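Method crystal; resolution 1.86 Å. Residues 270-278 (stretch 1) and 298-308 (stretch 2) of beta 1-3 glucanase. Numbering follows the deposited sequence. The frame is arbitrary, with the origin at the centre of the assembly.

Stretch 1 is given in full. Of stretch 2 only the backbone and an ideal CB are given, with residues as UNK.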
ATOM      1  N   ASN A 270     -20.534  10.428 -20.530  1.00 29.26           N
ATOM      2  CA  ASN A 270     -19.291  10.406 -21.309  1.00 30.77           C
ATOM      3  C   ASN A 270     -18.058  10.074 -20.468  1.00 30.73           C
ATOM      4  O   ASN A 270     -16.923  10.307 -20.887  1.00 27.71           O
ATOM      5  CB  ASN A 270     -19.089  11.753 -22.013  1.00 29.10           C
ATOM      6  CG  ASN A 270     -19.292  12.934 -21.085  1.00 33.56           C
ATOM      7  OD1 ASN A 270     -18.902  12.904 -19.912  1.00 35.63           O
ATOM      8  ND2 ASN A 270     -19.921  13.985 -21.604  1.00 32.26           N
ATOM      9  N   LEU A 271     -18.286   9.525 -19.283  1.00 26.12           N
ATOM     10  CA  LEU A 271     -17.189   9.121 -18.415  1.00 28.81           C
ATOM     11  C   LEU A 271     -17.152   7.598 -18.347  1.00 26.97           C
ATOM     12  O   LEU A 271     -18.113   6.968 -17.909  1.00 28.00           O
ATOM     13  CB  LEU A 271     -17.349   9.746 -17.033  1.00 27.64           C
ATOM     14  CG  LEU A 271     -17.437  11.274 -17.000  1.00 30.39           C
ATOM     15  CD1 LEU A 271     -17.949  11.760 -15.663  1.00 27.50           C
ATOM     16  CD2 LEU A 271     -16.075  11.912 -17.294  1.00 29.98           C
ATOM     17  N   TYR A 272     -16.041   7.008 -18.787  1.00 25.41           N
ATOM     18  CA  TYR A 272     -15.986   5.570 -19.032  1.00 24.28           C
ATOM     19  C   TYR A 272     -15.088   4.747 -18.113  1.00 26.10           C
ATOM     20  O   TYR A 272     -13.950   5.122 -17.844  1.00 26.07           O
ATOM     21  CB  TYR A 272     -15.519   5.311 -20.465  1.00 27.13           C
ATOM     22  CG  TYR A 272     -16.580   5.543 -21.505  1.00 27.23           C
ATOM     23  CD1 TYR A 272     -17.210   4.476 -22.119  1.00 27.66           C
ATOM     24  CD2 TYR A 272     -16.950   6.827 -21.869  1.00 30.65           C
ATOM     25  CE1 TYR A 272     -18.181   4.675 -23.065  1.00 27.91           C
ATOM     26  CE2 TYR A 272     -17.926   7.037 -22.820  1.00 30.30           C
ATOM     27  CZ  TYR A 272     -18.539   5.953 -23.408  1.00 29.50           C
ATOM     28  OH  TYR A 272     -19.515   6.153 -24.353  1.00 33.95           O
ATOM     29  N   ILE A 273     -15.608   3.609 -17.667  1.00 23.17           N
ATOM     30  CA  ILE A 273     -14.761   2.465 -17.372  1.00 26.75           C
ATOM     31  C   ILE A 273     -14.829   1.583 -18.617  1.00 29.18           C
ATOM     32  O   ILE A 273     -15.891   1.069 -18.973  1.00 30.42           O
ATOM     33  CB  ILE A 273     -15.200   1.669 -16.130  1.00 22.17           C
ATOM     34  CG1 ILE A 273     -15.329   2.569 -14.908  1.00 19.99           C
ATOM     35  CG2 ILE A 273     -14.221   0.549 -15.844  1.00 24.54           C
ATOM     36  CD1 ILE A 273     -15.688   1.800 -13.660  1.00 22.10           C
ATOM     37  N   HIS A 274     -13.702   1.439 -19.305  1.00 27.74           N
ATOM     38  CA  HIS A 274     -13.665   0.654 -20.532  1.00 28.38           C
ATOM     39  C   HIS A 274     -13.514  -0.836 -20.281  1.00 30.28           C
ATOM     40  O   HIS A 274     -12.416  -1.339 -20.077  1.00 32.91           O
ATOM     41  CB  HIS A 274     -12.536   1.162 -21.429  1.00 28.88           C
ATOM     42  CG  HIS A 274     -12.720   2.583 -21.854  1.00 25.80           C
ATOM     43  ND1 HIS A 274     -13.504   2.939 -22.930  1.00 29.38           N
ATOM     44  CD2 HIS A 274     -12.256   3.740 -21.328  1.00 27.72           C
ATOM     45  CE1 HIS A 274     -13.503   4.254 -23.057  1.00 25.86           C
ATOM     46  NE2 HIS A 274     -12.753   4.764 -22.098  1.00 31.40           N
ATOM     47  N   GLY A 275     -14.634  -1.549 -20.292  1.00 30.28           N
ATOM     48  CA  GLY A 275     -14.613  -2.986 -20.129  1.00 30.13           C
ATOM     49  C   GLY A 275     -15.174  -3.474 -18.807  1.00 29.52           C
ATOM     50  O   GLY A 275     -15.569  -2.686 -17.935  1.00 30.96           O
ATOM     51  N   LYS A 276     -15.219  -4.794 -18.683  1.00 28.96           N
ATOM     52  CA  LYS A 276     -15.668  -5.464 -17.476  1.00 28.93           C
ATOM     53  C   LYS A 276     -14.453  -6.044 -16.751  1.00 27.58           C
ATOM     54  O   LYS A 276     -13.651  -6.762 -17.359  1.00 26.95           O
ATOM     55  CB  LYS A 276     -16.675  -6.556 -17.821  1.00 25.91           C
ATOM     56  CG  LYS A 276     -17.082  -7.404 -16.647  1.00 27.86           C
ATOM     57  CD  LYS A 276     -18.242  -8.328 -16.987  1.00 31.16           C
ATOM     58  CE  LYS A 276     -17.832  -9.413 -17.951  1.00 31.39           C
ATOM     59  NZ  LYS A 276     -18.997 -10.284 -18.266  1.00 39.62           N
ATOM     60  N   PRO A 277     -14.299  -5.723 -15.453  1.00 26.72           N
ATOM     61  CA  PRO A 277     -13.061  -6.091 -14.743  1.00 21.40           C
ATOM     62  C   PRO A 277     -12.888  -7.591 -14.492  1.00 25.52           C
ATOM     63  O   PRO A 277     -13.868  -8.321 -14.341  1.00 22.64           O
ATOM     64  CB  PRO A 277     -13.184  -5.340 -13.411  1.00 21.71           C
ATOM     65  CG  PRO A 277     -14.653  -5.176 -13.202  1.00 24.62           C
ATOM     66  CD  PRO A 277     -15.251  -5.005 -14.584  1.00 25.51           C
ATOM     67  N   SER A 278     -11.636  -8.040 -14.464  1.00 20.34           N
ATOM     68  CA  SER A 278     -11.317  -9.371 -13.987  1.00 22.04           C
ATOM     69  C   SER A 278     -11.274  -9.366 -12.468  1.00 21.44           C
ATOM     70  O   SER A 278     -11.325  -8.302 -11.835  1.00 20.46           O
ATOM     71  CB  SER A 278      -9.968  -9.833 -14.531  1.00 22.78           C
ATOM     72  OG  SER A 278      -8.946  -8.961 -14.066  1.00 20.96           O
ATOM     73  N   UNK A 298     -11.568   9.005 -10.288  1.00 21.17           N
ATOM     74  CA  UNK A 298     -12.354   8.947  -9.056  1.00 26.23           C
ATOM     75  C   UNK A 298     -13.484   7.925  -9.127  1.00 23.05           C
ATOM     76  O   UNK A 298     -13.766   7.235  -8.142  1.00 20.49           O
ATOM     77  CB  UNK A 298     -12.933  10.328  -8.744  1.00 26.23           C
ATOM     78  N   UNK A 299     -14.143   7.847 -10.280  1.00 23.86           N
ATOM     79  CA  UNK A 299     -15.181   6.838 -10.504  1.00 24.73           C
ATOM     80  C   UNK A 299     -14.608   5.427 -10.427  1.00 21.50           C
ATOM     81  O   UNK A 299     -15.182   4.548  -9.780  1.00 19.44           O
ATOM     82  CB  UNK A 299     -15.851   7.056 -11.862  1.00 24.73           C
ATOM     83  N   UNK A 300     -13.467   5.207 -11.084  1.00 20.70           N
ATOM     84  CA  UNK A 300     -12.814   3.894 -11.049  1.00 20.44           C
ATOM     85  C   UNK A 300     -12.422   3.500  -9.619  1.00 20.04           C
ATOM     86  O   UNK A 300     -12.530   2.333  -9.237  1.00 18.79           O
ATOM     87  CB  UNK A 300     -11.576   3.897 -11.947  1.00 20.44           C
ATOM     88  N   UNK A 301     -11.991   4.482  -8.830  1.00 21.72           N
ATOM     89  CA  UNK A 301     -11.603   4.233  -7.441  1.00 21.04           C
ATOM     90  C   UNK A 301     -12.813   3.767  -6.624  1.00 20.57           C
ATOM     91  O   UNK A 301     -12.741   2.805  -5.851  1.00 17.05           O
ATOM     92  CB  UNK A 301     -10.995   5.492  -6.820  1.00 21.04           C
ATOM     93  N   UNK A 302     -13.926   4.463  -6.803  1.00 19.83           N
ATOM     94  CA  UNK A 302     -15.135   4.128  -6.067  1.00 21.13           C
ATOM     95  C   UNK A 302     -15.660   2.757  -6.464  1.00 19.65           C
ATOM     96  O   UNK A 302     -16.065   1.974  -5.608  1.00 19.35           O
ATOM     97  CB  UNK A 302     -16.211   5.191  -6.299  1.00 21.13           C
ATOM     98  N   UNK A 303     -15.653   2.467  -7.760  1.00 19.44           N
ATOM     99  CA  UNK A 303     -16.193   1.200  -8.249  1.00 21.05           C
ATOM    100  C   UNK A 303     -15.301   0.040  -7.797  1.00 18.50           C
ATOM    101  O   UNK A 303     -15.781  -0.983  -7.302  1.00 17.56           O
ATOM    102  CB  UNK A 303     -16.316   1.219  -9.774  1.00 21.05           C
ATOM    103  N   UNK A 304     -13.993   0.207  -7.918  1.00 17.47           N
ATOM    104  CA  UNK A 304     -13.089  -0.835  -7.447  1.00 17.76           C
ATOM    105  C   UNK A 304     -13.283  -1.118  -5.949  1.00 16.43           C
ATOM    106  O   UNK A 304     -13.410  -2.273  -5.528  1.00 15.08           O
ATOM    107  CB  UNK A 304     -11.639  -0.432  -7.722  1.00 17.76           C
ATOM    108  N   UNK A 305     -13.304  -0.058  -5.151  1.00 17.08           N
ATOM    109  CA  UNK A 305     -13.487  -0.201  -3.709  1.00 16.81           C
ATOM    110  C   UNK A 305     -14.826  -0.864  -3.410  1.00 16.16           C
ATOM    111  O   UNK A 305     -14.920  -1.690  -2.504  1.00 14.47           O
ATOM    112  CB  UNK A 305     -13.400   1.160  -3.016  1.00 16.81           C
ATOM    113  N   UNK A 306     -15.861  -0.524  -4.179  1.00 15.36           N
ATOM    114  CA  UNK A 306     -17.189  -1.088  -3.899  1.00 16.01           C
ATOM    115  C   UNK A 306     -17.242  -2.584  -4.234  1.00 16.24           C
ATOM    116  O   UNK A 306     -17.923  -3.370  -3.556  1.00 16.29           O
ATOM    117  CB  UNK A 306     -18.260  -0.338  -4.693  1.00 16.01           C
ATOM    118  N   UNK A 307     -16.511  -2.987  -5.267  1.00 15.66           N
ATOM    119  CA  UNK A 307     -16.374  -4.410  -5.548  1.00 15.59           C
ATOM    120  C   UNK A 307     -15.680  -5.121  -4.404  1.00 16.45           C
ATOM    121  O   UNK A 307     -16.207  -6.108  -3.896  1.00 17.06           O
ATOM    122  CB  UNK A 307     -15.603  -4.630  -6.851  1.00 15.59           C
ATOM    123  N   UNK A 308     -14.525  -4.618  -3.967  1.00 15.61           N
ATOM    124  CA  UNK A 308     -13.828  -5.249  -2.848  1.00 15.38           C
ATOM    125  C   UNK A 308     -14.671  -5.342  -1.576  1.00 17.01           C
ATOM    126  O   UNK A 308     -14.571  -6.318  -0.820  1.00 17.15           O
ATOM    127  CB  UNK A 308     -12.543  -4.475  -2.546  1.00 15.38           C
TER

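Stretch 2 is helical throughout, with phi and psi near -63° and -42°. Stretch 1 offers a short strand ending at Ile-273, then a loop. The strand and helix axes lie at 41° and approach to 9.0 Å.

Position 298 has nothing of stretch 1 within 5.5 Å of its ideal CB. Many residues would suit. It is Ala-298.

At position 299 CA-to-CB points toward stretch 1. The ideal CB lies 5.4 Å from Ile-273 CG1, and Leu-271 is also on this side. The surroundings are apolar, and the gap calls for a side chain longer than alanine; leucine, isoleucine or methionine would fit. The residue is Ile-299. Its CD1 lies 3.9 Å from Leu-271 CB, and its CG2 lies 4.3 Å from Ile-273 CD1.

Position 300 points sideways, with its ideal CB 4.9 Å from Ile-273 CD1. Further out lie the carbonyl O of Tyr-272 and the backbone N of His-274. A long side chain could cover the isoleucine and carry a polar end to these groups; lysine, arginine or glutamine are reasonable. The residue is Lys-300, nearly extended beyond chi1 (m, then t, t, t). Its CG packs 3.9 Å from Ile-273 CG1, and its CE lies 3.5 Å from Tyr-272 O. No direct hydrogen bond crosses the stretches. Instead, one water accepts from Lys-300 NZ (2.7 Å) and donates to Tyr-272 O (2.7 Å). A second accepts from both Lys-300 NZ (2.9 Å) and His-274 N (2.9 Å).

Positions 301 and 302 are out of reach of stretch 1, which leaves their choice open. They are Ala-301 and Gln-302.

At position 303 the CB points toward stretch 1, and the ideal CB is already 4.0 Å from Ile-273 CD1. A small or branched apolar residue, such as alanine or valine, would suit. It is Val-303 (chi1 t), with CG2 3.9 Å from Ile-273 CD1.

Position 304 points sideways, and 305 and 306 are out of reach, so many side chains would suit. They are Cys-304, Ala-305 and Ala-306.

Position 307 points toward stretch 1, but nothing of stretch 1 lies within 5.5 Å of its ideal CB. The Pro-277 ring is the apolar surface on offer, so a large apolar side chain is favoured: phenylalanine, leucine, methionine or tryptophan. Phe-307 (chi1 -89°) spans the gap, its CE2 4.3 Å from Pro-277 CG. The ring meets the proline obliquely.

Position 308 is out of reach of stretch 1, so many side chains would suit. It is Asn-308, whose ND2 donates to Cys-304 O at 2.9 Å, one turn back.

Stretch 2 (298-308) AIKAQVCAAFN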
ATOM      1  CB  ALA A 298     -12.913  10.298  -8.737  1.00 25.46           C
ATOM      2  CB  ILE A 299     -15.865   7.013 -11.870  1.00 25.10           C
ATOM      3  CG1 ILE A 299     -16.813   8.211 -11.846  1.00 24.62           C
ATOM      4  CG2 ILE A 299     -16.598   5.724 -12.276  1.00 22.05           C
ATOM      5  CD1 ILE A 299     -17.183   8.708 -13.226  1.00 26.69           C
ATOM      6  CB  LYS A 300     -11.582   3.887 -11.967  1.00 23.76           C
ATOM      7  CG  LYS A 300     -11.946   3.918 -13.450  1.00 24.13           C
ATOM      8  CD  LYS A 300     -10.730   4.080 -14.357  1.00 24.78           C
ATOM      9  CE  LYS A 300     -11.185   4.366 -15.779  1.00 26.70           C
ATOM     10  NZ  LYS A 300     -10.069   4.263 -16.772  1.00 26.18           N
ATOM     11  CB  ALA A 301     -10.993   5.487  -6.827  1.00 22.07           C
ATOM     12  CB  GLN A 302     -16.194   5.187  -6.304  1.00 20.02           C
ATOM     13  CG  GLN A 302     -15.825   6.520  -5.726  1.00 21.04           C
ATOM     14  CD  GLN A 302     -16.309   6.672  -4.302  1.00 27.60           C
ATOM     15  OE1 GLN A 302     -16.972   5.779  -3.765  1.00 28.77           O
ATOM     16  NE2 GLN A 302     -16.009   7.817  -3.688  1.00 26.68           N
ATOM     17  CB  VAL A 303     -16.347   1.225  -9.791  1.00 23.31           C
ATOM     18  CG1 VAL A 303     -16.635  -0.158 -10.334  1.00 18.67           C
ATOM     19  CG2 VAL A 303     -17.473   2.216 -10.189  1.00 21.50           C
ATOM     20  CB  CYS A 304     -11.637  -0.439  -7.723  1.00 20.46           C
ATOM     21  SG  CYS A 304     -10.444  -1.695  -7.239  1.00 21.91           S
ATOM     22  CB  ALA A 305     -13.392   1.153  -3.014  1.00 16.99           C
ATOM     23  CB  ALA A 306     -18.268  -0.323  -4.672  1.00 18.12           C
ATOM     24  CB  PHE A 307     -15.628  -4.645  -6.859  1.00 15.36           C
ATOM     25  CG  PHE A 307     -16.534  -4.689  -8.056  1.00 17.61           C
ATOM     26  CD1 PHE A 307     -17.466  -5.706  -8.193  1.00 21.22           C
ATOM     27  CD2 PHE A 307     -16.455  -3.719  -9.049  1.00 18.30           C
ATOM     28  CE1 PHE A 307     -18.312  -5.757  -9.305  1.00 20.43           C
ATOM     29  CE2 PHE A 307     -17.309  -3.763 -10.155  1.00 17.93           C
ATOM     30  CZ  PHE A 307     -18.220  -4.789 -10.277  1.00 18.59           C
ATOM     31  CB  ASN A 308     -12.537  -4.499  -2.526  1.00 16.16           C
ATOM     32  CG  ASN A 308     -11.432  -4.834  -3.495  1.00 17.10           C
ATOM     33  OD1 ASN A 308     -10.773  -5.862  -3.363  1.00 20.32           O
ATOM     34  ND2 ASN A 308     -11.256  -3.995  -4.502  1.00 17.03           N
TER
HETATM   35  O   HOH W   1     -11.420   5.718 -18.589  1.00 24.95           O
HETATM   36  O   HOH W   2     -11.136   2.009 -18.184  1.00 23.75           O
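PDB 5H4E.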